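Local coordinates for protein beta-lactamase (Chitinophaga pinensis, PDB 6N36) that probably hydrolyses the amide bond of beta-lactam antibiotics at a two-zinc centre, at residues His160-Asn165 and Pro198-Val203. Sequence-based numbering, arbitrary orientation.
Sequences HTPGAN and PLYPEV. With ZN (zinc ion), chain C.
The Y200 ring lies between P162 on one face and the backbone of V203 on the other. P162 CG stands 3.7 Å from the ring centroid, only 10° off the normal, a CH-pi contact; on the far face V203 CA sits 3.6 Å above the plane, also over the centre. The rings of Y121 and Y200 also pack edge-to-face. This is a metallo-beta-lactamase fold, and P162 belongs to a zinc-bearing loop between strands 150-156 and 165-172. With CG anti to N (chi1 -169°), the Y200 ring lies against P162 CG. Y200 OH is 3.4 Å from P162 CA, without a bond, and is hydrogen-bonded to D206 OD2, in the first turn of helix 203-215. Two type I turns shape the partners: T161 to A164, closed by A164 N to T161 O at 3.2 Å, and Y200 to V203, closed by V203 N to Y200 O. Two residues before P162, H160 is held through ND1 by S187 O and shares its zinc with H83 and H85; its NE2 binds the metal at 2.1 Å, and water 3, itself a zinc ligand at 2.2 Å from the metal, lies in the plane of the H160 ring at its edge.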
loop_
_atom_site.group_PDB
_atom_site.type_symbol
_atom_site.label_atom_id
_atom_site.label_comp_id
_atom_site.label_asym_id
_atom_site.label_seq_id
_atom_site.Cartn_x
_atom_site.Cartn_y
_atom_site.Cartn_z
ATOM N N HIS A 160 4.780 -10.692 -3.465
ATOM C CA HIS A 160 3.419 -10.777 -2.860
ATOM C C HIS A 160 2.370 -10.619 -3.974
ATOM O O HIS A 160 1.410 -11.393 -4.035
ATOM C CB HIS A 160 3.311 -9.704 -1.776
ATOM C CG HIS A 160 2.043 -9.802 -1.057
ATOM N ND1 HIS A 160 1.877 -10.653 0.012
ATOM C CD2 HIS A 160 0.862 -9.201 -1.271
ATOM C CE1 HIS A 160 0.627 -10.578 0.405
ATOM N NE2 HIS A 160 -0.019 -9.715 -0.345
ATOM N N THR A 161 2.611 -9.720 -4.934
ATOM C CA THR A 161 2.035 -9.736 -6.272
ATOM C C THR A 161 3.176 -9.417 -7.229
ATOM O O THR A 161 4.185 -8.872 -6.790
ATOM C CB THR A 161 0.915 -8.735 -6.536
ATOM O OG1 THR A 161 1.430 -7.425 -6.353
ATOM C CG2 THR A 161 -0.240 -8.929 -5.583
ATOM N N PRO A 162 3.047 -9.741 -8.517
ATOM C CA PRO A 162 4.121 -9.398 -9.448
ATOM C C PRO A 162 4.430 -7.899 -9.406
ATOM O O PRO A 162 5.630 -7.506 -9.673
ATOM C CB PRO A 162 3.561 -9.869 -10.784
ATOM C CG PRO A 162 2.730 -11.051 -10.400
ATOM C CD PRO A 162 2.009 -10.578 -9.165
ATOM N N GLY A 163 3.404 -7.064 -9.245
ATOM C CA GLY A 163 3.572 -5.595 -9.273
ATOM C C GLY A 163 3.589 -4.953 -7.904
ATOM O O GLY A 163 3.470 -3.687 -7.809
ATOM N N ALA A 164 3.784 -5.698 -6.836
ATOM C CA ALA A 164 3.913 -5.118 -5.491
ATOM C C ALA A 164 5.045 -4.101 -5.458
ATOM O O ALA A 164 6.122 -4.258 -6.158
ATOM C CB ALA A 164 4.078 -6.154 -4.417
ATOM N N ASN A 165 4.798 -2.993 -4.762
ATOM C CA ASN A 165 5.751 -1.877 -4.782
ATOM C C ASN A 165 5.619 -1.042 -3.510
ATOM O O ASN A 165 4.574 -1.078 -2.793
ATOM C CB ASN A 165 5.597 -1.055 -6.045
ATOM C CG ASN A 165 4.215 -0.567 -6.385
ATOM O OD1 ASN A 165 3.978 -0.233 -7.518
ATOM N ND2 ASN A 165 3.334 -0.329 -5.426
ATOM N N PRO A 198 2.510 -21.688 -11.246
ATOM C CA PRO A 198 2.087 -21.784 -12.653
ATOM C C PRO A 198 1.756 -20.439 -13.325
ATOM O O PRO A 198 2.088 -20.251 -14.498
ATOM C CB PRO A 198 0.860 -22.695 -12.534
ATOM C CG PRO A 198 1.259 -23.627 -11.440
ATOM C CD PRO A 198 1.822 -22.702 -10.391
ATOM N N LEU A 199 1.068 -19.524 -12.641
ATOM C CA LEU A 199 0.775 -18.191 -13.205
ATOM C C LEU A 199 1.824 -17.145 -12.792
ATOM O O LEU A 199 1.654 -15.955 -13.132
ATOM C CB LEU A 199 -0.616 -17.776 -12.752
ATOM C CG LEU A 199 -1.760 -18.647 -13.245
ATOM C CD1 LEU A 199 -3.079 -17.998 -12.850
ATOM C CD2 LEU A 199 -1.724 -18.871 -14.745
ATOM N N TYR A 200 2.911 -17.555 -12.108
ATOM C CA TYR A 200 4.022 -16.657 -11.707
ATOM C C TYR A 200 5.324 -17.415 -11.545
ATOM O O TYR A 200 5.807 -17.689 -10.435
ATOM C CB TYR A 200 3.582 -15.916 -10.464
ATOM C CG TYR A 200 4.426 -14.770 -9.999
ATOM C CD1 TYR A 200 5.441 -14.201 -10.763
ATOM C CD2 TYR A 200 4.229 -14.259 -8.740
ATOM C CE1 TYR A 200 6.194 -13.148 -10.256
ATOM C CE2 TYR A 200 4.925 -13.185 -8.253
ATOM C CZ TYR A 200 5.936 -12.625 -9.017
ATOM O OH TYR A 200 6.642 -11.539 -8.526
ATOM N N PRO A 201 5.938 -17.880 -12.645
ATOM C CA PRO A 201 7.132 -18.711 -12.526
ATOM C C PRO A 201 8.296 -17.992 -11.831
ATOM O O PRO A 201 9.081 -18.724 -11.202
ATOM C CB PRO A 201 7.491 -19.061 -13.970
ATOM C CG PRO A 201 6.196 -18.899 -14.718
ATOM C CD PRO A 201 5.409 -17.844 -14.013
ATOM N N GLU A 202 8.358 -16.671 -11.873
ATOM C CA GLU A 202 9.511 -15.935 -11.272
ATOM C C GLU A 202 9.268 -15.578 -9.807
ATOM O O GLU A 202 10.059 -14.820 -9.252
ATOM C CB GLU A 202 9.822 -14.715 -12.127
ATOM C CG GLU A 202 10.165 -15.100 -13.550
ATOM C CD GLU A 202 11.410 -15.952 -13.732
ATOM O OE1 GLU A 202 12.495 -15.347 -13.679
ATOM O OE2 GLU A 202 11.289 -17.222 -13.943
ATOM N N VAL A 203 8.219 -16.110 -9.199
ATOM C CA VAL A 203 7.817 -15.675 -7.856
ATOM C C VAL A 203 8.986 -15.767 -6.861
ATOM O O VAL A 203 9.159 -14.808 -6.102
ATOM C CB VAL A 203 6.598 -16.463 -7.377
ATOM C CG1 VAL A 203 6.832 -17.952 -7.276
ATOM C CG2 VAL A 203 6.132 -15.919 -6.091
HETATM ZN ZN ZN C . -2.005 -9.008 -0.173
HETATM O O HOH W 1 -1.508 -7.973 1.949
HETATM O O HOH W 2 -3.899 -8.707 0.492
HETATM O O HOH W 3 -2.451 -10.925 0.922
#